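Local coordinates for protein Baccell_00875 (Bacteroides cellulosilyticus DSM 14838, PDB 5NO8) that probably acts as a polysaccharide lyase that cleaves the L-rhamnose–glucuronic acid linkage capping complex plant arabinogalactan proteins, at residues 48-54 / 180-186; 400-405 / 684-689. All blocks are in the same frame, centred on the assembly; numbering follows the deposited sequence.

The two contacts join different parts of one chain. Contact 1 (48-54 / 180-186) ties two loops together in the N-terminal β-rich part, the second loop joining adjacent antiparallel strands 175-180 and 187-194. Contact 2 (400-405 / 684-689) packs two helices of the C-terminal helical part. Their centres are about 39 Å apart, each about 21 Å from the centre of the chain and on opposite sides of it, and their nearest atoms are about 21 Å apart. In sequence they are in series. Contact 1 is held mainly by charge and stacking, contact 2 mainly by apolar side chains; a glycerol, probably from the crystallisation liquor, binds K404 at contact 2.

Contact 1: residues 48-54 / 180-186; sequences DNRSMNW and RMGDFTP
The loop after strand 40-45 meets the connection between antiparallel strands 175-180 and 187-194; each holds a type I β turn, D48 to S51 and R180 to D183. The CA register pairs D48 with P186 (6.6 Å), which follows a cis peptide. D48, chi1 t, closes an Asx turn: its OD1 accepts from R50 N at 3.0 Å, and its OD2 from M52 N at 3.2 Å. R180 reaches across with chi1 t, chi2 t and chi3 m. Its NH2 and NH1 both donate to D48 OD2, at 3.0 and 3.1 Å, forming a buried salt bridge. R180 NE also binds F184 O (2.7 Å) and R180 NH2 binds P186 O (2.8 Å). W54 CZ2 and M52 SD lie over one guanidinium face. R50 (m, t, t) lays its guanidinium flat on the F184 ring (chi1 m), with centres 3.8 Å apart and planes at 8°, a cation-pi stack; its NE bonds N160 OD1. One water links D48 OD1 (2.7 Å), R50 NH1 (2.9 Å) and T185 O (2.8 Å). Buried R180 thus has its charge balanced by D48, its NE and NH2 satisfied by F184 O and P186 O, and its NH1 also by N160 O of helix 155-161.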
ATOM      1  N   ASP A  48     -21.962   4.279  17.786  1.00 23.61           N
ATOM      2  CA  ASP A  48     -21.681   3.434  16.647  1.00 23.62           C
ATOM      3  C   ASP A  48     -22.614   2.237  16.752  1.00 23.45           C
ATOM      4  O   ASP A  48     -22.427   1.398  17.641  1.00 23.24           O
ATOM      5  CB  ASP A  48     -20.223   2.955  16.681  1.00 23.08           C
ATOM      6  CG  ASP A  48     -19.863   2.061  15.509  1.00 22.57           C
ATOM      7  OD1 ASP A  48     -20.705   1.866  14.602  1.00 20.74           O
ATOM      8  OD2 ASP A  48     -18.728   1.515  15.521  1.00 21.73           O
ATOM      9  N   ASN A  49     -23.597   2.151  15.851  1.00 23.89           N
ATOM     10  CA  ASN A  49     -24.551   1.010  15.844  1.00 25.43           C
ATOM     11  C   ASN A  49     -23.899  -0.342  15.569  1.00 24.82           C
ATOM     12  O   ASN A  49     -24.472  -1.379  15.923  1.00 23.54           O
ATOM     13  CB  ASN A  49     -25.654   1.228  14.786  1.00 28.55           C
ATOM     14  CG  ASN A  49     -26.555   2.397  15.116  1.00 31.64           C
ATOM     15  OD1 ASN A  49     -26.713   2.772  16.275  1.00 35.71           O
ATOM     16  ND2 ASN A  49     -27.166   2.963  14.098  1.00 36.25           N
ATOM     17  N   ARG A  50     -22.721  -0.343  14.930  1.00 21.82           N
ATOM     18  CA  ARG A  50     -21.976  -1.561  14.713  1.00 22.57           C
ATOM     19  C   ARG A  50     -21.098  -1.970  15.901  1.00 23.42           C
ATOM     20  O   ARG A  50     -20.577  -3.078  15.901  1.00 23.06           O
ATOM     21  CB  ARG A  50     -21.149  -1.448  13.434  1.00 23.29           C
ATOM     22  CG  ARG A  50     -21.993  -1.169  12.190  1.00 23.08           C
ATOM     23  CD  ARG A  50     -21.144  -0.854  10.973  1.00 24.08           C
ATOM     24  NE  ARG A  50     -21.954  -0.893   9.744  1.00 25.38           N
ATOM     25  CZ  ARG A  50     -22.759   0.087   9.320  1.00 25.82           C
ATOM     26  NH1 ARG A  50     -22.891   1.213  10.005  1.00 25.89           N
ATOM     27  NH2 ARG A  50     -23.451  -0.070   8.182  1.00 27.77           N
ATOM     28  N   SER A  51     -20.916  -1.078  16.878  1.00 24.21           N
ATOM     29  CA  SER A  51     -20.199  -1.355  18.128  1.00 26.64           C
ATOM     30  C   SER A  51     -18.775  -1.892  17.884  1.00 26.02           C
ATOM     31  O   SER A  51     -18.307  -2.807  18.551  1.00 26.40           O
ATOM     32  CB  SER A  51     -21.004  -2.330  19.004  1.00 30.18           C
ATOM     33  OG  SER A  51     -22.246  -1.746  19.364  1.00 33.12           O
ATOM     34  N   MET A  52     -18.101  -1.318  16.901  1.00 23.93           N
ATOM     35  CA  MET A  52     -16.767  -1.781  16.545  1.00 21.30           C
ATOM     36  C   MET A  52     -15.762  -1.532  17.685  1.00 20.02           C
ATOM     37  O   MET A  52     -15.804  -0.499  18.350  1.00 20.01           O
ATOM     38  CB  MET A  52     -16.322  -1.020  15.297  1.00 22.24           C
ATOM     39  CG  MET A  52     -14.882  -1.222  14.949  1.00 21.82           C
ATOM     40  SD  MET A  52     -14.607  -0.544  13.334  1.00 22.21           S
ATOM     41  CE  MET A  52     -12.846  -0.777  13.359  1.00 21.12           C
ATOM     42  N   ASN A  53     -14.868  -2.488  17.874  1.00 19.50           N
ATOM     43  CA  ASN A  53     -13.686  -2.329  18.731  1.00 19.07           C
ATOM     44  C   ASN A  53     -12.528  -1.916  17.833  1.00 17.45           C
ATOM     45  O   ASN A  53     -12.196  -2.626  16.897  1.00 17.46           O
ATOM     46  CB  ASN A  53     -13.347  -3.643  19.421  1.00 19.53           C
ATOM     47  CG  ASN A  53     -12.250  -3.492  20.476  1.00 20.08           C
ATOM     48  OD1 ASN A  53     -11.726  -2.398  20.718  1.00 19.03           O
ATOM     49  ND2 ASN A  53     -11.929  -4.592  21.131  1.00 22.51           N
ATOM     50  N   TRP A  54     -11.969  -0.751  18.096  1.00 16.72           N
ATOM     51  CA  TRP A  54     -10.932  -0.183  17.231  1.00 16.43           C
ATOM     52  C   TRP A  54      -9.559  -0.773  17.489  1.00 16.88           C
ATOM     53  O   TRP A  54      -8.626  -0.532  16.693  1.00 17.29           O
ATOM     54  CB  TRP A  54     -10.924   1.334  17.347  1.00 15.84           C
ATOM     55  CG  TRP A  54     -12.155   1.904  16.736  1.00 17.00           C
ATOM     56  CD1 TRP A  54     -13.394   2.070  17.333  1.00 18.04           C
ATOM     57  CD2 TRP A  54     -12.319   2.306  15.380  1.00 16.96           C
ATOM     58  NE1 TRP A  54     -14.283   2.582  16.432  1.00 17.55           N
ATOM     59  CE2 TRP A  54     -13.654   2.742  15.228  1.00 17.58           C
ATOM     60  CE3 TRP A  54     -11.454   2.384  14.283  1.00 17.17           C
ATOM     61  CZ2 TRP A  54     -14.141   3.221  14.008  1.00 18.56           C
ATOM     62  CZ3 TRP A  54     -11.934   2.871  13.090  1.00 16.89           C
ATOM     63  CH2 TRP A  54     -13.273   3.279  12.957  1.00 16.87           C
ATOM     64  N   ARG A 180     -12.958   2.904   8.816  1.00 16.56           N
ATOM     65  CA  ARG A 180     -13.685   1.646   8.791  1.00 16.99           C
ATOM     66  C   ARG A 180     -13.745   1.140   7.360  1.00 17.55           C
ATOM     67  O   ARG A 180     -13.997   1.915   6.433  1.00 18.99           O
ATOM     68  CB  ARG A 180     -15.102   1.819   9.347  1.00 17.81           C
ATOM     69  CG  ARG A 180     -15.819   0.507   9.650  1.00 17.86           C
ATOM     70  CD  ARG A 180     -17.301   0.790   9.848  1.00 18.37           C
ATOM     71  NE  ARG A 180     -17.534   1.844  10.834  1.00 18.48           N
ATOM     72  CZ  ARG A 180     -17.858   1.682  12.117  1.00 18.52           C
ATOM     73  NH1 ARG A 180     -18.049   0.486  12.650  1.00 19.87           N
ATOM     74  NH2 ARG A 180     -18.001   2.751  12.877  1.00 19.15           N
ATOM     75  N   MET A 181     -13.478  -0.141   7.169  1.00 17.54           N
ATOM     76  CA  MET A 181     -13.204  -0.653   5.817  1.00 18.88           C
ATOM     77  C   MET A 181     -14.406  -0.519   4.866  1.00 19.68           C
ATOM     78  O   MET A 181     -14.231  -0.269   3.662  1.00 20.52           O
ATOM     79  CB  MET A 181     -12.651  -2.075   5.847  1.00 18.53           C
ATOM     80  CG  MET A 181     -11.322  -2.209   6.594  1.00 18.08           C
ATOM     81  SD  MET A 181     -10.647  -3.849   6.440  1.00 19.37           S
ATOM     82  CE  MET A 181      -9.150  -3.728   7.424  1.00 19.86           C
ATOM     83  N   GLY A 182     -15.614  -0.610   5.409  1.00 20.25           N
ATOM     84  CA  GLY A 182     -16.835  -0.362   4.620  1.00 20.55           C
ATOM     85  C   GLY A 182     -17.169   1.090   4.387  1.00 23.52           C
ATOM     86  O   GLY A 182     -18.191   1.390   3.795  1.00 22.70           O
ATOM     87  N   ASP A 183     -16.346   1.997   4.907  1.00 23.66           N
ATOM     88  CA  ASP A 183     -16.541   3.435   4.822  1.00 26.89           C
ATOM     89  C   ASP A 183     -17.678   3.996   5.663  1.00 25.81           C
ATOM     90  O   ASP A 183     -17.958   5.181   5.569  1.00 28.47           O
ATOM     91  CB  ASP A 183     -16.668   3.926   3.366  1.00 30.79           C
ATOM     92  CG  ASP A 183     -16.382   5.419   3.225  1.00 33.42           C
ATOM     93  OD1 ASP A 183     -15.336   5.870   3.728  1.00 37.01           O
ATOM     94  OD2 ASP A 183     -17.204   6.137   2.632  1.00 37.13           O
ATOM     95  N   PHE A 184     -18.302   3.187   6.520  1.00 23.61           N
ATOM     96  CA  PHE A 184     -19.409   3.682   7.336  1.00 23.61           C
ATOM     97  C   PHE A 184     -18.831   4.466   8.518  1.00 22.16           C
ATOM     98  O   PHE A 184     -17.917   3.991   9.177  1.00 19.39           O
ATOM     99  CB  PHE A 184     -20.266   2.543   7.885  1.00 24.70           C
ATOM    100  CG  PHE A 184     -20.735   1.571   6.843  1.00 27.80           C
ATOM    101  CD1 PHE A 184     -21.678   1.954   5.900  1.00 31.50           C
ATOM    102  CD2 PHE A 184     -20.230   0.266   6.807  1.00 29.02           C
ATOM    103  CE1 PHE A 184     -22.115   1.054   4.930  1.00 31.99           C
ATOM    104  CE2 PHE A 184     -20.663  -0.631   5.842  1.00 30.19           C
ATOM    105  CZ  PHE A 184     -21.605  -0.239   4.905  1.00 31.76           C
ATOM    106  N   THR A 185     -19.389   5.639   8.763  1.00 21.78           N
ATOM    107  CA  THR A 185     -19.033   6.472   9.905  1.00 21.76           C
ATOM    108  C   THR A 185     -19.624   5.850  11.178  1.00 22.24           C
ATOM    109  O   THR A 185     -20.553   5.045  11.086  1.00 22.00           O
ATOM    110  CB  THR A 185     -19.584   7.891   9.734  1.00 23.34           C
ATOM    111  OG1 THR A 185     -21.006   7.841   9.570  1.00 23.90           O
ATOM    112  CG2 THR A 185     -18.981   8.571   8.501  1.00 24.34           C
ATOM    113  N   PRO A 186     -19.079   6.156  12.358  1.00 20.33           N
ATOM    114  CA  PRO A 186     -17.884   6.980  12.541  1.00 18.82           C
ATOM    115  C   PRO A 186     -16.571   6.263  12.238  1.00 17.66           C
ATOM    116  O   PRO A 186     -16.470   5.039  12.298  1.00 16.99           O
ATOM    117  CB  PRO A 186     -17.926   7.300  14.030  1.00 18.88           C
ATOM    118  CG  PRO A 186     -18.540   6.081  14.627  1.00 19.74           C
ATOM    119  CD  PRO A 186     -19.587   5.649  13.643  1.00 19.77           C
TER
HETATM  120  O   HOH W   1     -21.327   2.499  12.041  1.00 22.51           O

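Contact 2: residues 400-405 / 684-689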
ATOM      1  N   VAL A 400       3.493  -7.717 -21.249  1.00 16.09           N
ATOM      2  CA  VAL A 400       2.478  -6.725 -21.519  1.00 16.93           C
ATOM      3  C   VAL A 400       3.143  -5.328 -21.544  1.00 17.07           C
ATOM      4  O   VAL A 400       2.840  -4.493 -22.409  1.00 17.29           O
ATOM      5  CB  VAL A 400       1.319  -6.808 -20.515  1.00 17.78           C
ATOM      6  CG1 VAL A 400       0.294  -5.725 -20.769  1.00 18.20           C
ATOM      7  CG2 VAL A 400       0.659  -8.192 -20.592  1.00 19.40           C
ATOM      8  N   LEU A 401       4.075  -5.095 -20.622  1.00 16.58           N
ATOM      9  CA  LEU A 401       4.794  -3.831 -20.633  1.00 16.53           C
ATOM     10  C   LEU A 401       5.571  -3.652 -21.956  1.00 15.99           C
ATOM     11  O   LEU A 401       5.503  -2.566 -22.580  1.00 15.25           O
ATOM     12  CB  LEU A 401       5.800  -3.746 -19.492  1.00 16.80           C
ATOM     13  CG  LEU A 401       6.690  -2.501 -19.506  1.00 16.76           C
ATOM     14  CD1 LEU A 401       5.855  -1.234 -19.511  1.00 17.41           C
ATOM     15  CD2 LEU A 401       7.640  -2.529 -18.321  1.00 17.08           C
ATOM     16  N   LEU A 402       6.346  -4.669 -22.341  1.00 15.60           N
ATOM     17  CA  LEU A 402       7.140  -4.539 -23.576  1.00 16.70           C
ATOM     18  C   LEU A 402       6.280  -4.294 -24.817  1.00 17.87           C
ATOM     19  O   LEU A 402       6.694  -3.520 -25.688  1.00 17.11           O
ATOM     20  CB  LEU A 402       8.107  -5.675 -23.780  1.00 16.58           C
ATOM     21  CG  LEU A 402       9.493  -5.491 -23.164  1.00 17.61           C
ATOM     22  CD1 LEU A 402       9.488  -5.166 -21.676  1.00 17.87           C
ATOM     23  CD2 LEU A 402      10.356  -6.701 -23.448  1.00 19.13           C
ATOM     24  N   VAL A 403       5.085  -4.893 -24.880  1.00 18.22           N
ATOM     25  CA  VAL A 403       4.141  -4.559 -25.965  1.00 18.38           C
ATOM     26  C   VAL A 403       3.745  -3.090 -25.942  1.00 18.39           C
ATOM     27  O   VAL A 403       3.758  -2.428 -26.978  1.00 18.66           O
ATOM     28  CB  VAL A 403       2.825  -5.376 -25.922  1.00 19.83           C
ATOM     29  CG1 VAL A 403       1.889  -4.900 -27.029  1.00 20.78           C
ATOM     30  CG2 VAL A 403       3.112  -6.843 -26.063  1.00 20.75           C
ATOM     31  N   LYS A 404       3.352  -2.568 -24.778  1.00 17.17           N
ATOM     32  CA  LYS A 404       2.888  -1.195 -24.719  1.00 17.38           C
ATOM     33  C   LYS A 404       4.031  -0.260 -25.135  1.00 16.53           C
ATOM     34  O   LYS A 404       3.807   0.679 -25.886  1.00 16.14           O
ATOM     35  CB  LYS A 404       2.330  -0.834 -23.343  1.00 17.53           C
ATOM     36  CG  LYS A 404       1.023  -1.548 -23.066  1.00 18.14           C
ATOM     37  CD  LYS A 404       0.345  -1.044 -21.816  1.00 19.38           C
ATOM     38  CE  LYS A 404      -0.908  -1.855 -21.540  1.00 19.94           C
ATOM     39  NZ  LYS A 404      -1.725  -1.183 -20.508  1.00 20.56           N
ATOM     40  N   GLN A 405       5.239  -0.554 -24.679  1.00 16.14           N
ATOM     41  CA  GLN A 405       6.397   0.266 -25.038  1.00 16.78           C
ATOM     42  C   GLN A 405       6.729   0.111 -26.551  1.00 16.51           C
ATOM     43  O   GLN A 405       7.090   1.079 -27.215  1.00 17.26           O
ATOM     44  CB  GLN A 405       7.619  -0.073 -24.193  1.00 16.20           C
ATOM     45  CG  GLN A 405       8.792   0.893 -24.382  1.00 16.38           C
ATOM     46  CD  GLN A 405       8.601   2.299 -23.816  1.00 14.55           C
ATOM     47  OE1 GLN A 405       7.517   2.719 -23.414  1.00 16.09           O
ATOM     48  NE2 GLN A 405       9.685   3.059 -23.832  1.00 15.91           N
ATOM     49  N   LEU A 684       4.065  -0.295 -14.466  1.00 12.78           N
ATOM     50  CA  LEU A 684       4.287   0.483 -15.690  1.00 13.22           C
ATOM     51  C   LEU A 684       3.232   0.160 -16.752  1.00 13.20           C
ATOM     52  O   LEU A 684       2.839   1.022 -17.522  1.00 13.24           O
ATOM     53  CB  LEU A 684       5.697   0.279 -16.212  1.00 13.24           C
ATOM     54  CG  LEU A 684       6.816   0.834 -15.330  1.00 13.94           C
ATOM     55  CD1 LEU A 684       8.162   0.534 -15.984  1.00 14.47           C
ATOM     56  CD2 LEU A 684       6.631   2.316 -15.044  1.00 14.93           C
ATOM     57  N   VAL A 685       2.735  -1.072 -16.754  1.00 13.70           N
ATOM     58  CA  VAL A 685       1.565  -1.390 -17.576  1.00 14.27           C
ATOM     59  C   VAL A 685       0.414  -0.448 -17.266  1.00 14.70           C
ATOM     60  O   VAL A 685      -0.228   0.102 -18.167  1.00 15.39           O
ATOM     61  CB  VAL A 685       1.126  -2.867 -17.393  1.00 14.44           C
ATOM     62  CG1 VAL A 685      -0.215  -3.143 -18.089  1.00 15.08           C
ATOM     63  CG2 VAL A 685       2.200  -3.829 -17.868  1.00 14.82           C
ATOM     64  N   TYR A 686       0.145  -0.225 -15.978  1.00 14.09           N
ATOM     65  CA  TYR A 686      -0.926   0.649 -15.592  1.00 13.98           C
ATOM     66  C   TYR A 686      -0.583   2.133 -15.709  1.00 13.60           C
ATOM     67  O   TYR A 686      -1.472   2.964 -15.972  1.00 13.53           O
ATOM     68  CB  TYR A 686      -1.461   0.247 -14.217  1.00 15.51           C
ATOM     69  CG  TYR A 686      -2.309  -0.999 -14.337  1.00 17.51           C
ATOM     70  CD1 TYR A 686      -3.525  -0.960 -15.008  1.00 21.06           C
ATOM     71  CD2 TYR A 686      -1.853  -2.213 -13.890  1.00 20.26           C
ATOM     72  CE1 TYR A 686      -4.307  -2.099 -15.146  1.00 21.55           C
ATOM     73  CE2 TYR A 686      -2.624  -3.364 -14.022  1.00 22.24           C
ATOM     74  CZ  TYR A 686      -3.853  -3.290 -14.639  1.00 22.52           C
ATOM     75  OH  TYR A 686      -4.607  -4.422 -14.756  1.00 24.62           O
ATOM     76  N   TYR A 687       0.702   2.463 -15.565  1.00 13.03           N
ATOM     77  CA  TYR A 687       1.170   3.817 -15.814  1.00 13.09           C
ATOM     78  C   TYR A 687       0.827   4.211 -17.264  1.00 13.11           C
ATOM     79  O   TYR A 687       0.321   5.295 -17.508  1.00 13.52           O
ATOM     80  CB  TYR A 687       2.673   3.930 -15.586  1.00 12.71           C
ATOM     81  CG  TYR A 687       3.178   5.315 -15.791  1.00 13.50           C
ATOM     82  CD1 TYR A 687       3.496   5.777 -17.058  1.00 13.97           C
ATOM     83  CD2 TYR A 687       3.284   6.202 -14.718  1.00 13.71           C
ATOM     84  CE1 TYR A 687       3.938   7.083 -17.252  1.00 15.19           C
ATOM     85  CE2 TYR A 687       3.704   7.492 -14.914  1.00 14.44           C
ATOM     86  CZ  TYR A 687       4.031   7.920 -16.185  1.00 14.95           C
ATOM     87  OH  TYR A 687       4.433   9.237 -16.347  1.00 17.45           O
ATOM     88  N   LEU A 688       1.103   3.309 -18.186  1.00 14.04           N
ATOM     89  CA  LEU A 688       0.846   3.556 -19.613  1.00 14.71           C
ATOM     90  C   LEU A 688      -0.623   3.510 -19.978  1.00 15.96           C
ATOM     91  O   LEU A 688      -1.039   4.236 -20.879  1.00 16.64           O
ATOM     92  CB  LEU A 688       1.662   2.619 -20.483  1.00 15.30           C
ATOM     93  CG  LEU A 688       3.171   2.857 -20.355  1.00 15.17           C
ATOM     94  CD1 LEU A 688       3.957   1.809 -21.056  1.00 15.57           C
ATOM     95  CD2 LEU A 688       3.586   4.239 -20.865  1.00 15.59           C
ATOM     96  N   LEU A 689      -1.423   2.722 -19.262  1.00 15.53           N
ATOM     97  CA  LEU A 689      -2.880   2.821 -19.391  1.00 16.32           C
ATOM     98  C   LEU A 689      -3.401   4.192 -19.005  1.00 15.93           C
ATOM     99  O   LEU A 689      -4.096   4.876 -19.771  1.00 16.37           O
ATOM    100  CB  LEU A 689      -3.570   1.744 -18.537  1.00 16.94           C
ATOM    101  CG  LEU A 689      -5.108   1.820 -18.588  1.00 17.93           C
ATOM    102  CD1 LEU A 689      -5.570   1.339 -19.971  1.00 19.15           C
ATOM    103  CD2 LEU A 689      -5.693   0.971 -17.490  1.00 18.25           C
TER
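Helices 396-409 and 682-692, the latter the last of the chain, form a parallel-running pair in the C-terminal helical part, consistent with the α/α toroid of many polysaccharide lyases. The short segments cross at 34°, with axes 9.3 Å apart at closest approach. L684 CB lies 3.6 Å from L401 CD1. V685 follows, its CA 5.1 Å from L401 CA; V685 CG2 lies 3.6 Å from L401 N, and V685 CG1 meets V400 CG1 at 3.8 Å. The CA-to-CB bond of Y686 points away from helix 396-409, and its side chain packs on T616 and A620 of helix 615-629. One turn after L684, L688 CD1 touches L401 CD1 and K404 CB, 3.9 Å from each. L689 borders the lysine end, its CB 4.0 Å from K404 NZ. That ammonium also bonds a glycerol and L694 O, the carbonyl of the C-terminal residue, so K404, extended from chi2 outward, links helix 396-409 to helix 682-692 and to the chain end; K404 NZ donates to V685 O at 3.1 Å.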